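Local coordinates for tRNA (Adenine(22)-N(1))-methyltransferase (Mycoplasma capricolum subsp. capricolum, PDB 6QE6), which probably transfers a methyl group from S-adenosyl-L-methionine to N1 of adenine 22 in tRNA, at residues Ala40-Asp45 against Asp108-Cys113; Ile61-Asp66 against Phe89-Asn94; Ser204-Glu209 against Arg238-Val243. All blocks are in the same frame, centred on the assembly; numbering follows the deposited sequence.

Contact 1 (Ala40-Asp45 against Asp108-Cys113); sequences ADIGTD and DYVTIC. With SAH (S-adenosyl-L-homocysteine), chain C.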
loop_
_atom_site.group_PDB
_atom_site.type_symbol
_atom_site.label_atom_id
_atom_site.label_comp_id
_atom_site.label_asym_id
_atom_site.label_seq_id
_atom_site.Cartn_x
_atom_site.Cartn_y
_atom_site.Cartn_z
ATOM N N ALA A 40 12.713 -1.869 -4.314
ATOM C CA ALA A 40 12.952 -2.233 -2.923
ATOM C C ALA A 40 11.647 -2.712 -2.291
ATOM O O ALA A 40 10.642 -1.996 -2.309
ATOM C CB ALA A 40 13.545 -1.065 -2.137
ATOM N N ASP A 41 11.657 -3.923 -1.741
ATOM C CA ASP A 41 10.512 -4.464 -1.014
ATOM C C ASP A 41 10.745 -4.203 0.468
ATOM O O ASP A 41 11.692 -4.734 1.056
ATOM C CB ASP A 41 10.342 -5.955 -1.301
ATOM C CG ASP A 41 8.991 -6.509 -0.840
ATOM O OD1 ASP A 41 8.037 -5.728 -0.553
ATOM O OD2 ASP A 41 8.889 -7.755 -0.790
ATOM N N ILE A 42 9.902 -3.370 1.065
ATOM C CA ILE A 42 9.995 -3.071 2.486
ATOM C C ILE A 42 9.113 -4.039 3.254
ATOM O O ILE A 42 7.907 -4.135 2.992
ATOM C CB ILE A 42 9.591 -1.622 2.769
ATOM C CG1 ILE A 42 10.296 -0.677 1.801
ATOM C CG2 ILE A 42 9.880 -1.285 4.221
ATOM C CD1 ILE A 42 11.829 -0.771 1.854
ATOM N N GLY A 43 9.695 -4.724 4.235
ATOM C CA GLY A 43 8.967 -5.773 4.933
ATOM C C GLY A 43 8.840 -7.044 4.118
ATOM O O GLY A 43 7.758 -7.647 4.056
ATOM N N THR A 44 9.932 -7.473 3.494
ATOM C CA THR A 44 9.878 -8.474 2.440
ATOM C C THR A 44 9.598 -9.874 2.964
ATOM O O THR A 44 9.238 -10.750 2.171
ATOM C CB THR A 44 11.200 -8.466 1.660
ATOM O OG1 THR A 44 11.045 -9.216 0.456
ATOM C CG2 THR A 44 12.316 -9.078 2.486
ATOM N N ASP A 45 9.750 -10.099 4.266
ATOM C CA ASP A 45 9.519 -11.405 4.870
ATOM C C ASP A 45 10.389 -12.469 4.211
ATOM O O ASP A 45 11.578 -12.562 4.517
ATOM C CB ASP A 45 8.049 -11.794 4.788
ATOM C CG ASP A 45 7.789 -13.149 5.400
ATOM O OD1 ASP A 45 8.356 -13.430 6.481
ATOM O OD2 ASP A 45 7.048 -13.944 4.781
ATOM N N ASP A 108 13.236 2.526 -8.773
ATOM C CA ASP A 108 12.033 2.799 -9.558
ATOM C C ASP A 108 10.777 2.633 -8.710
ATOM O O ASP A 108 9.874 3.474 -8.749
ATOM C CB ASP A 108 11.976 1.880 -10.774
ATOM C CG ASP A 108 13.122 2.123 -11.743
ATOM O OD1 ASP A 108 12.920 2.874 -12.718
ATOM O OD2 ASP A 108 14.231 1.585 -11.526
ATOM N N TYR A 109 10.697 1.554 -7.931
ATOM C CA TYR A 109 9.499 1.279 -7.157
ATOM C C TYR A 109 9.892 0.766 -5.789
ATOM O O TYR A 109 10.617 -0.227 -5.679
ATOM C CB TYR A 109 8.614 0.225 -7.813
ATOM C CG TYR A 109 7.948 0.606 -9.106
ATOM C CD1 TYR A 109 6.667 1.158 -9.115
ATOM C CD2 TYR A 109 8.567 0.344 -10.332
ATOM C CE1 TYR A 109 6.030 1.461 -10.305
ATOM C CE2 TYR A 109 7.944 0.664 -11.534
ATOM C CZ TYR A 109 6.678 1.218 -11.509
ATOM O OH TYR A 109 6.056 1.510 -12.689
ATOM N N VAL A 110 9.385 1.410 -4.756
ATOM C CA VAL A 110 9.387 0.831 -3.428
ATOM C C VAL A 110 8.023 0.203 -3.196
ATOM O O VAL A 110 6.990 0.853 -3.410
ATOM C CB VAL A 110 9.715 1.888 -2.369
ATOM C CG1 VAL A 110 9.405 1.345 -1.003
ATOM C CG2 VAL A 110 11.187 2.279 -2.500
ATOM N N THR A 111 8.008 -1.073 -2.821
ATOM C CA THR A 111 6.773 -1.759 -2.476
ATOM C C THR A 111 6.743 -2.003 -0.978
ATOM O O THR A 111 7.764 -2.354 -0.373
ATOM C CB THR A 111 6.597 -3.084 -3.226
ATOM O OG1 THR A 111 7.702 -3.960 -2.955
ATOM C CG2 THR A 111 6.491 -2.825 -4.722
ATOM N N ILE A 112 5.575 -1.759 -0.388
ATOM C CA ILE A 112 5.318 -1.972 1.024
ATOM C C ILE A 112 4.006 -2.723 1.089
ATOM O O ILE A 112 2.950 -2.156 0.772
ATOM C CB ILE A 112 5.228 -0.658 1.807
ATOM C CG1 ILE A 112 6.459 0.207 1.547
ATOM C CG2 ILE A 112 5.048 -0.946 3.277
ATOM C CD1 ILE A 112 6.309 1.660 1.966
ATOM N N CYS A 113 4.057 -3.995 1.489
ATOM C CA CYS A 113 2.877 -4.846 1.488
ATOM C C CYS A 113 2.709 -5.527 2.837
ATOM O O CYS A 113 3.685 -5.968 3.455
ATOM C CB CYS A 113 2.961 -5.893 0.370
ATOM S SG CYS A 113 3.362 -5.158 -1.249
HETATM N N SAH C . 5.665 -8.470 2.380
HETATM C CA SAH C . 4.964 -9.690 2.767
HETATM C CB SAH C . 5.091 -9.935 4.278
HETATM C CG SAH C . 4.401 -8.933 5.204
HETATM S SD SAH C . 4.513 -9.431 6.943
HETATM C C SAH C . 3.487 -9.643 2.365
HETATM O O SAH C . 2.927 -8.566 2.133
HETATM O OXT SAH C . 2.817 -10.677 2.266
HETATM C "C5'" SAH C . 5.177 -7.819 7.420
HETATM C "C4'" SAH C . 6.702 -7.804 7.411
HETATM O "O4'" SAH C . 7.149 -6.477 7.561
HETATM C "C3'" SAH C . 7.299 -8.576 8.573
HETATM O "O3'" SAH C . 8.267 -9.478 8.088
HETATM C "C2'" SAH C . 7.967 -7.525 9.444
HETATM O "O2'" SAH C . 9.154 -8.044 9.979
HETATM C "C1'" SAH C . 8.224 -6.404 8.462
HETATM N N9 SAH C . 8.215 -5.073 9.069
HETATM C C8 SAH C . 7.389 -4.615 10.056
HETATM N N7 SAH C . 7.717 -3.317 10.302
HETATM C C5 SAH C . 8.717 -2.953 9.492
HETATM C C6 SAH C . 9.415 -1.764 9.347
HETATM N N6 SAH C . 9.122 -0.704 10.096
HETATM N N1 SAH C . 10.423 -1.695 8.413
HETATM C C2 SAH C . 10.732 -2.788 7.626
HETATM N N3 SAH C . 10.029 -3.963 7.786
HETATM C C4 SAH C . 9.038 -4.042 8.704
#

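Contact 2 (Ile61-Asp66 against Phe89-Asn94); sequences IAYACD and FTILSN. With SAH (S-adenosyl-L-homocysteine), chain C.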
loop_
_atom_site.group_PDB
_atom_site.type_symbol
_atom_site.label_atom_id
_atom_site.label_comp_id
_atom_site.label_asym_id
_atom_site.label_seq_id
_atom_site.Cartn_x
_atom_site.Cartn_y
_atom_site.Cartn_z
ATOM N N ILE A 61 17.417 -5.653 -10.558
ATOM C CA ILE A 61 17.831 -6.011 -9.208
ATOM C C ILE A 61 16.717 -5.680 -8.212
ATOM O O ILE A 61 15.764 -4.948 -8.508
ATOM C CB ILE A 61 19.156 -5.325 -8.796
ATOM C CG1 ILE A 61 18.981 -3.822 -8.644
ATOM C CG2 ILE A 61 20.279 -5.654 -9.777
ATOM C CD1 ILE A 61 19.982 -3.222 -7.676
ATOM N N ALA A 62 16.838 -6.248 -7.016
ATOM C CA ALA A 62 15.881 -5.973 -5.956
ATOM C C ALA A 62 16.603 -5.874 -4.622
ATOM O O ALA A 62 17.527 -6.642 -4.335
ATOM C CB ALA A 62 14.781 -7.048 -5.877
ATOM N N TYR A 63 16.184 -4.906 -3.825
ATOM C CA TYR A 63 16.540 -4.820 -2.416
ATOM C C TYR A 63 15.423 -5.451 -1.581
ATOM O O TYR A 63 14.276 -4.991 -1.622
ATOM C CB TYR A 63 16.759 -3.360 -2.024
ATOM C CG TYR A 63 17.873 -2.713 -2.789
ATOM C CD1 TYR A 63 19.197 -3.122 -2.627
ATOM C CD2 TYR A 63 17.613 -1.693 -3.668
ATOM C CE1 TYR A 63 20.225 -2.510 -3.343
ATOM C CE2 TYR A 63 18.623 -1.084 -4.374
ATOM C CZ TYR A 63 19.920 -1.483 -4.214
ATOM O OH TYR A 63 20.893 -0.831 -4.949
ATOM N N ALA A 64 15.750 -6.495 -0.834
ATOM C CA ALA A 64 14.766 -7.237 -0.039
ATOM C C ALA A 64 15.000 -6.896 1.431
ATOM O O ALA A 64 15.907 -7.441 2.065
ATOM C CB ALA A 64 14.869 -8.733 -0.299
ATOM N N CYS A 65 14.174 -6.000 1.966
ATOM C CA CYS A 65 14.437 -5.317 3.227
ATOM C C CYS A 65 13.474 -5.765 4.312
ATOM O O CYS A 65 12.288 -5.987 4.057
ATOM C CB CYS A 65 14.311 -3.797 3.076
ATOM S SG CYS A 65 14.927 -3.141 1.503
ATOM N N ASP A 66 13.987 -5.854 5.530
ATOM C CA ASP A 66 13.161 -6.143 6.682
ATOM C C ASP A 66 13.782 -5.510 7.922
ATOM O O ASP A 66 15.000 -5.344 8.026
ATOM C CB ASP A 66 12.970 -7.651 6.871
ATOM C CG ASP A 66 11.672 -7.981 7.602
ATOM O OD1 ASP A 66 11.509 -7.516 8.750
ATOM O OD2 ASP A 66 10.804 -8.677 7.029
ATOM N N PHE A 89 19.373 -8.555 -2.980
ATOM C CA PHE A 89 20.264 -8.238 -1.868
ATOM C C PHE A 89 19.418 -8.028 -0.628
ATOM O O PHE A 89 18.505 -7.200 -0.640
ATOM C CB PHE A 89 21.092 -6.977 -2.165
ATOM C CG PHE A 89 21.851 -7.049 -3.452
ATOM C CD1 PHE A 89 23.061 -7.716 -3.521
ATOM C CD2 PHE A 89 21.345 -6.474 -4.605
ATOM C CE1 PHE A 89 23.753 -7.811 -4.725
ATOM C CE2 PHE A 89 22.040 -6.557 -5.819
ATOM C CZ PHE A 89 23.238 -7.225 -5.878
ATOM N N THR A 90 19.712 -8.764 0.438
ATOM C CA THR A 90 18.962 -8.571 1.672
ATOM C C THR A 90 19.519 -7.380 2.438
ATOM O O THR A 90 20.737 -7.191 2.527
ATOM C CB THR A 90 18.997 -9.824 2.543
ATOM O OG1 THR A 90 20.318 -10.374 2.534
ATOM C CG2 THR A 90 18.007 -10.864 2.038
ATOM N N ILE A 91 18.614 -6.563 2.974
ATOM C CA ILE A 91 18.964 -5.377 3.741
ATOM C C ILE A 91 18.154 -5.381 5.035
ATOM O O ILE A 91 16.919 -5.441 5.002
ATOM C CB ILE A 91 18.694 -4.081 2.952
ATOM C CG1 ILE A 91 19.393 -4.095 1.585
ATOM C CG2 ILE A 91 19.086 -2.847 3.786
ATOM C CD1 ILE A 91 20.884 -4.237 1.649
ATOM N N LEU A 92 18.847 -5.299 6.166
ATOM C CA LEU A 92 18.211 -5.156 7.468
ATOM C C LEU A 92 18.042 -3.669 7.776
ATOM O O LEU A 92 19.036 -2.940 7.865
ATOM C CB LEU A 92 19.055 -5.849 8.534
ATOM C CG LEU A 92 18.618 -5.622 9.972
ATOM C CD1 LEU A 92 17.355 -6.416 10.280
ATOM C CD2 LEU A 92 19.737 -6.005 10.900
ATOM N N SER A 93 16.797 -3.216 7.939
ATOM C CA SER A 93 16.554 -1.782 8.040
ATOM C C SER A 93 15.137 -1.516 8.522
ATOM O O SER A 93 14.198 -2.223 8.153
ATOM C CB SER A 93 16.775 -1.092 6.679
ATOM O OG SER A 93 16.608 0.318 6.747
ATOM N N ASN A 94 14.989 -0.456 9.307
ATOM C CA ASN A 94 13.668 0.084 9.629
ATOM C C ASN A 94 13.184 0.920 8.443
ATOM O O ASN A 94 13.609 2.067 8.254
ATOM C CB ASN A 94 13.733 0.920 10.898
ATOM C CG ASN A 94 12.371 1.359 11.394
ATOM O OD1 ASN A 94 11.401 1.449 10.642
ATOM N ND2 ASN A 94 12.300 1.650 12.681
HETATM N N SAH C . 5.665 -8.470 2.380
HETATM C CA SAH C . 4.964 -9.690 2.767
HETATM C CB SAH C . 5.091 -9.935 4.278
HETATM C CG SAH C . 4.401 -8.933 5.204
HETATM S SD SAH C . 4.513 -9.431 6.943
HETATM C C SAH C . 3.487 -9.643 2.365
HETATM O O SAH C . 2.927 -8.566 2.133
HETATM O OXT SAH C . 2.817 -10.677 2.266
HETATM C "C5'" SAH C . 5.177 -7.819 7.420
HETATM C "C4'" SAH C . 6.702 -7.804 7.411
HETATM O "O4'" SAH C . 7.149 -6.477 7.561
HETATM C "C3'" SAH C . 7.299 -8.576 8.573
HETATM O "O3'" SAH C . 8.267 -9.478 8.088
HETATM C "C2'" SAH C . 7.967 -7.525 9.444
HETATM O "O2'" SAH C . 9.154 -8.044 9.979
HETATM C "C1'" SAH C . 8.224 -6.404 8.462
HETATM N N9 SAH C . 8.215 -5.073 9.069
HETATM C C8 SAH C . 7.389 -4.615 10.056
HETATM N N7 SAH C . 7.717 -3.317 10.302
HETATM C C5 SAH C . 8.717 -2.953 9.492
HETATM C C6 SAH C . 9.415 -1.764 9.347
HETATM N N6 SAH C . 9.122 -0.704 10.096
HETATM N N1 SAH C . 10.423 -1.695 8.413
HETATM C C2 SAH C . 10.732 -2.788 7.626
HETATM N N3 SAH C . 10.029 -3.963 7.786
HETATM C C4 SAH C . 9.038 -4.042 8.704
#

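Contact 3 (Ser204-Glu209 against Arg238-Val243); sequences SYLENE and RKYIDV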
loop_
_atom_site.group_PDB
_atom_site.type_symbol
_atom_site.label_atom_id
_atom_site.label_comp_id
_atom_site.label_asym_id
_atom_site.label_seq_id
_atom_site.Cartn_x
_atom_site.Cartn_y
_atom_site.Cartn_z
ATOM N N SER A 204 -19.990 -2.949 -1.141
ATOM C CA SER A 204 -20.471 -3.899 -0.144
ATOM C C SER A 204 -19.761 -3.697 1.191
ATOM O O SER A 204 -20.401 -3.619 2.250
ATOM C CB SER A 204 -20.269 -5.314 -0.661
ATOM O OG SER A 204 -20.778 -6.217 0.278
ATOM N N TYR A 205 -18.431 -3.568 1.144
ATOM C CA TYR A 205 -17.652 -3.299 2.347
ATOM C C TYR A 205 -18.111 -2.014 3.041
ATOM O O TYR A 205 -18.188 -1.959 4.276
ATOM C CB TYR A 205 -16.171 -3.222 1.979
ATOM C CG TYR A 205 -15.276 -2.837 3.130
ATOM C CD1 TYR A 205 -14.738 -3.814 3.971
ATOM C CD2 TYR A 205 -14.968 -1.508 3.382
ATOM C CE1 TYR A 205 -13.924 -3.477 5.026
ATOM C CE2 TYR A 205 -14.160 -1.159 4.438
ATOM C CZ TYR A 205 -13.635 -2.149 5.252
ATOM O OH TYR A 205 -12.822 -1.806 6.309
ATOM N N LEU A 206 -18.416 -0.965 2.260
ATOM C CA LEU A 206 -18.768 0.328 2.848
ATOM C C LEU A 206 -20.162 0.294 3.466
ATOM O O LEU A 206 -20.400 0.928 4.500
ATOM C CB LEU A 206 -18.675 1.436 1.796
ATOM C CG LEU A 206 -17.267 1.798 1.360
ATOM C CD1 LEU A 206 -17.292 2.821 0.236
ATOM C CD2 LEU A 206 -16.502 2.319 2.571
ATOM N N GLU A 207 -21.102 -0.423 2.840
ATOM C CA GLU A 207 -22.396 -0.622 3.478
ATOM C C GLU A 207 -22.236 -1.400 4.780
ATOM O O GLU A 207 -22.893 -1.085 5.778
ATOM C CB GLU A 207 -23.366 -1.321 2.515
ATOM C CG GLU A 207 -23.333 -0.723 1.118
ATOM C CD GLU A 207 -24.676 -0.195 0.601
ATOM O OE1 GLU A 207 -25.372 0.545 1.341
ATOM O OE2 GLU A 207 -25.016 -0.487 -0.576
ATOM N N ASN A 208 -21.320 -2.376 4.817
ATOM C CA ASN A 208 -21.102 -3.083 6.077
ATOM C C ASN A 208 -20.481 -2.169 7.130
ATOM O O ASN A 208 -20.763 -2.324 8.329
ATOM C CB ASN A 208 -20.235 -4.329 5.877
ATOM C CG ASN A 208 -20.216 -5.233 7.132
ATOM O OD1 ASN A 208 -21.268 -5.694 7.600
ATOM N ND2 ASN A 208 -19.023 -5.467 7.685
ATOM N N GLU A 209 -19.654 -1.202 6.698
ATOM C CA GLU A 209 -19.140 -0.195 7.616
ATOM C C GLU A 209 -20.271 0.648 8.209
ATOM O O GLU A 209 -20.256 0.971 9.405
ATOM C CB GLU A 209 -18.114 0.685 6.891
ATOM C CG GLU A 209 -16.929 1.102 7.744
ATOM C CD GLU A 209 -16.246 -0.082 8.426
ATOM O OE1 GLU A 209 -15.605 -0.899 7.720
ATOM O OE2 GLU A 209 -16.353 -0.203 9.672
ATOM N N ARG A 238 -22.264 7.261 2.886
ATOM C CA ARG A 238 -23.452 7.178 2.050
ATOM C C ARG A 238 -23.337 8.111 0.855
ATOM O O ARG A 238 -23.743 7.761 -0.258
ATOM C CB ARG A 238 -24.691 7.511 2.882
ATOM C CG ARG A 238 -25.950 7.655 2.052
ATOM C CD ARG A 238 -26.242 6.358 1.346
ATOM N NE ARG A 238 -26.428 5.287 2.321
ATOM C CZ ARG A 238 -26.200 3.999 2.066
ATOM N NH1 ARG A 238 -25.761 3.618 0.866
ATOM N NH2 ARG A 238 -26.405 3.092 3.016
ATOM N N LYS A 239 -22.793 9.309 1.063
ATOM C CA LYS A 239 -22.548 10.192 -0.070
ATOM C C LYS A 239 -21.588 9.541 -1.053
ATOM O O LYS A 239 -21.874 9.456 -2.255
ATOM C CB LYS A 239 -22.024 11.553 0.412
ATOM C CG LYS A 239 -23.102 12.398 1.078
ATOM C CD LYS A 239 -22.650 13.816 1.411
ATOM C CE LYS A 239 -23.318 14.330 2.700
ATOM N NZ LYS A 239 -22.629 15.517 3.300
ATOM N N TYR A 240 -20.453 9.040 -0.551
ATOM C CA TYR A 240 -19.463 8.456 -1.452
ATOM C C TYR A 240 -20.030 7.237 -2.168
ATOM O O TYR A 240 -19.830 7.074 -3.378
ATOM C CB TYR A 240 -18.181 8.095 -0.698
ATOM C CG TYR A 240 -17.120 7.489 -1.593
ATOM C CD1 TYR A 240 -16.222 8.293 -2.287
ATOM C CD2 TYR A 240 -17.025 6.101 -1.760
ATOM C CE1 TYR A 240 -15.234 7.737 -3.115
ATOM C CE2 TYR A 240 -16.046 5.525 -2.589
ATOM C CZ TYR A 240 -15.153 6.353 -3.262
ATOM O OH TYR A 240 -14.197 5.798 -4.076
ATOM N N ILE A 241 -20.750 6.373 -1.444
ATOM C CA ILE A 241 -21.419 5.257 -2.104
ATOM C C ILE A 241 -22.270 5.767 -3.257
ATOM O O ILE A 241 -22.223 5.234 -4.372
ATOM C CB ILE A 241 -22.263 4.448 -1.101
ATOM C CG1 ILE A 241 -21.370 3.717 -0.099
ATOM C CG2 ILE A 241 -23.108 3.414 -1.846
ATOM C CD1 ILE A 241 -22.131 2.827 0.865
ATOM N N ASP A 242 -23.037 6.837 -3.019
ATOM C CA ASP A 242 -23.955 7.318 -4.051
ATOM C C ASP A 242 -23.212 7.780 -5.298
ATOM O O ASP A 242 -23.720 7.633 -6.419
ATOM C CB ASP A 242 -24.828 8.446 -3.503
ATOM C CG ASP A 242 -25.913 7.942 -2.545
ATOM O OD1 ASP A 242 -26.539 8.800 -1.882
ATOM O OD2 ASP A 242 -26.145 6.703 -2.438
ATOM N N VAL A 243 -21.998 8.296 -5.132
ATOM C CA VAL A 243 -21.243 8.795 -6.274
ATOM C C VAL A 243 -20.688 7.649 -7.128
ATOM O O VAL A 243 -20.680 7.730 -8.362
ATOM C CB VAL A 243 -20.129 9.722 -5.773
ATOM C CG1 VAL A 243 -19.229 10.077 -6.906
ATOM C CG2 VAL A 243 -20.741 10.953 -5.136
#

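Contact 1 (Ala40-Asp45 against Asp108-Cys113)
With CG of Asp41 trans to its own backbone N (chi1 -167°) and OG1 of Thr111 set between its N and its carbonyl carbon (chi1 58°), two side chains of neighbouring parallel strands meet on the same face of the sheet. The Thr111 hydroxyl donates to OD1 of Asp41 over 3.0 Å, and it comes from above the carboxylate plane, 52° out of it. The other oxygen, OD2, accepts the hydroxyl OG1 of Thr44 at 2.9 Å, again out of plane, so each carboxylate oxygen has its own donor and rotation about the last bond is restrained. Leu49 and Pro50 of helix 48-55 pack on this buried side.

The backbones pair as parallel strands. Ala40 N binds Tyr109 O at 3.0 Å, Ala40 O takes Thr111 N at 2.8 Å, and Ile42 N reaches Thr111 O at 2.8 Å. The reverse face, bearing Ala40, Ile42, Val110 and Ile112, is apolar. There CG1 of Ile42 leans across CG1 of Val110 at 3.6 Å, while CB of Ile42 rests against CG1 of Ile112.

Past Ile42 the first chain turns away from the second, and S-adenosyl-L-homocysteine lies against Gly43 and Cys113. Its amino N donates to Gly43 O at 2.8 Å and, more weakly, to Cys113 O. CG2, the other branch of Ile42, packs beside C2 of the adenine.

The chemistry implies a division of labour: a buried acid bound by two hydroxyls ties the turn at Thr44 to both strands, and the carbonyls of Gly43, just past the end of strand 36-42, and of Cys113, still within strand 109-115, face the amino group of the cofactor product, whose probable positive charge they would suit.

Contact 2 (Ile61-Asp66 against Phe89-Asn94)
Strands 59-66 and 88-92 are the two parallel strands of a beta-alpha-beta unit whose connection is helix 69-81, and Ala64 sits midway along their pairing, bonded to strand 88-92 through both its N and its O. Its N donates to Phe89 O at 2.9 Å and its O accepts Ile91 N at 3.0 Å. The pattern continues with Asp66 N on Ile91 O, and finishes where Ser93 N reaches Asp66 O at 2.8 Å.

On one face SG of Cys65 touches CB of Ile91 at 4.1 Å, and the Tyr63 ring lies near both Phe89 and Ile91; its hydroxyl bonds to Leu105 N. On the other, CD1 of Leu92 folds back to 3.4 Å from Asp66 O.

At the C-terminal end the polar groups turn to S-adenosyl-L-homocysteine. Asp66 carries CG trans to its N (chi1 -154°), which presents both carboxylate oxygens to the ribose: O2' donates to OD1 at 2.7 Å and O3' to OD2 at 2.9 Å. Backbone N-H groups of Asn68 and Asp45 also bind this carboxylate and hold it in place. Asn94 OD1 accepts the adenine N6 at 3.2 Å.

An acidic residue at the C-terminal end of the second strand of the fold, here 59-66, clasping the ribose diol is a hallmark of the Rossmann-like class I methyltransferases.

Contact 3 (Ser204-Glu209 against Arg238-Val243)
Segments 204-209 and 238-243 run nearly antiparallel, their axes 10.4 Å apart at an angle of 160°, with the CA atoms of Leu206 and Ile241 the nearest across the pair. Both side chains point at the opposing helix, and the apolar part of the contact is built on them. CB of Leu206 meets CD1 of Ile241 at 3.8 Å, while the CD1 branch of Leu206 reaches farther, to CD2 of Tyr240, also 3.8 Å away. The same CD1 of Ile241 touches CG of Glu207 at 3.8 Å, so a single methyl group lies against both the leucine and the aliphatic part of the glutamate. Tyr240 extends beyond this layer to bond through its hydroxyl to Gly191 O, and its ring meets that of Phe190, which joins the pair of helices to the chain preceding them.

At the margin of the apolar patch lies a salt bridge. Arg238 starts out away from the partner helix, but bends at chi2 and chi3, both near 60°, bring the guanidinium back to Glu207. Two nitrogens then grip one oxygen end-on: NH1 lies 3.1 Å and NH2 3.2 Å from Glu207 OE1, which sits in the guanidinium plane. With both nitrogens on OE1 the bridge is forked on one atom, and the carboxylate and guanidinium planes are steeply inclined, unlike the flat two-to-two match. OE2 has a long, weak ion pair with Arg245.

An apolar seam edged by a charged pair between antiparallel neighbours is typical of a helical hairpin, here formed by helices 200-217 and 225-244, consistent with the C-terminal coiled-coil region described for TrmK relatives.

Contacts 1 and 2 belong to one sheet and lie side by side, their centres about 8 Å apart. They join where strands 36-42 and 59-66 are neighbours: Asp41 N lies 2.8 Å from Tyr63 O and Thr44 N 2.8 Å from Cys65 O, both probable hydrogen bonds. They share the hydrogen bonds of the cofactor product, contact 1 taking the amino end and contact 2 the ribose and the adenine N6, while Ile42 of contact 1 also packs on the adenine and Gly95 adds a further bond. Contact 3 stands apart, across the chain's centre, its centre about 31 Å from that of contact 1 and about 39 Å from that of contact 2; it touches neither, and lies away from the ligand pocket.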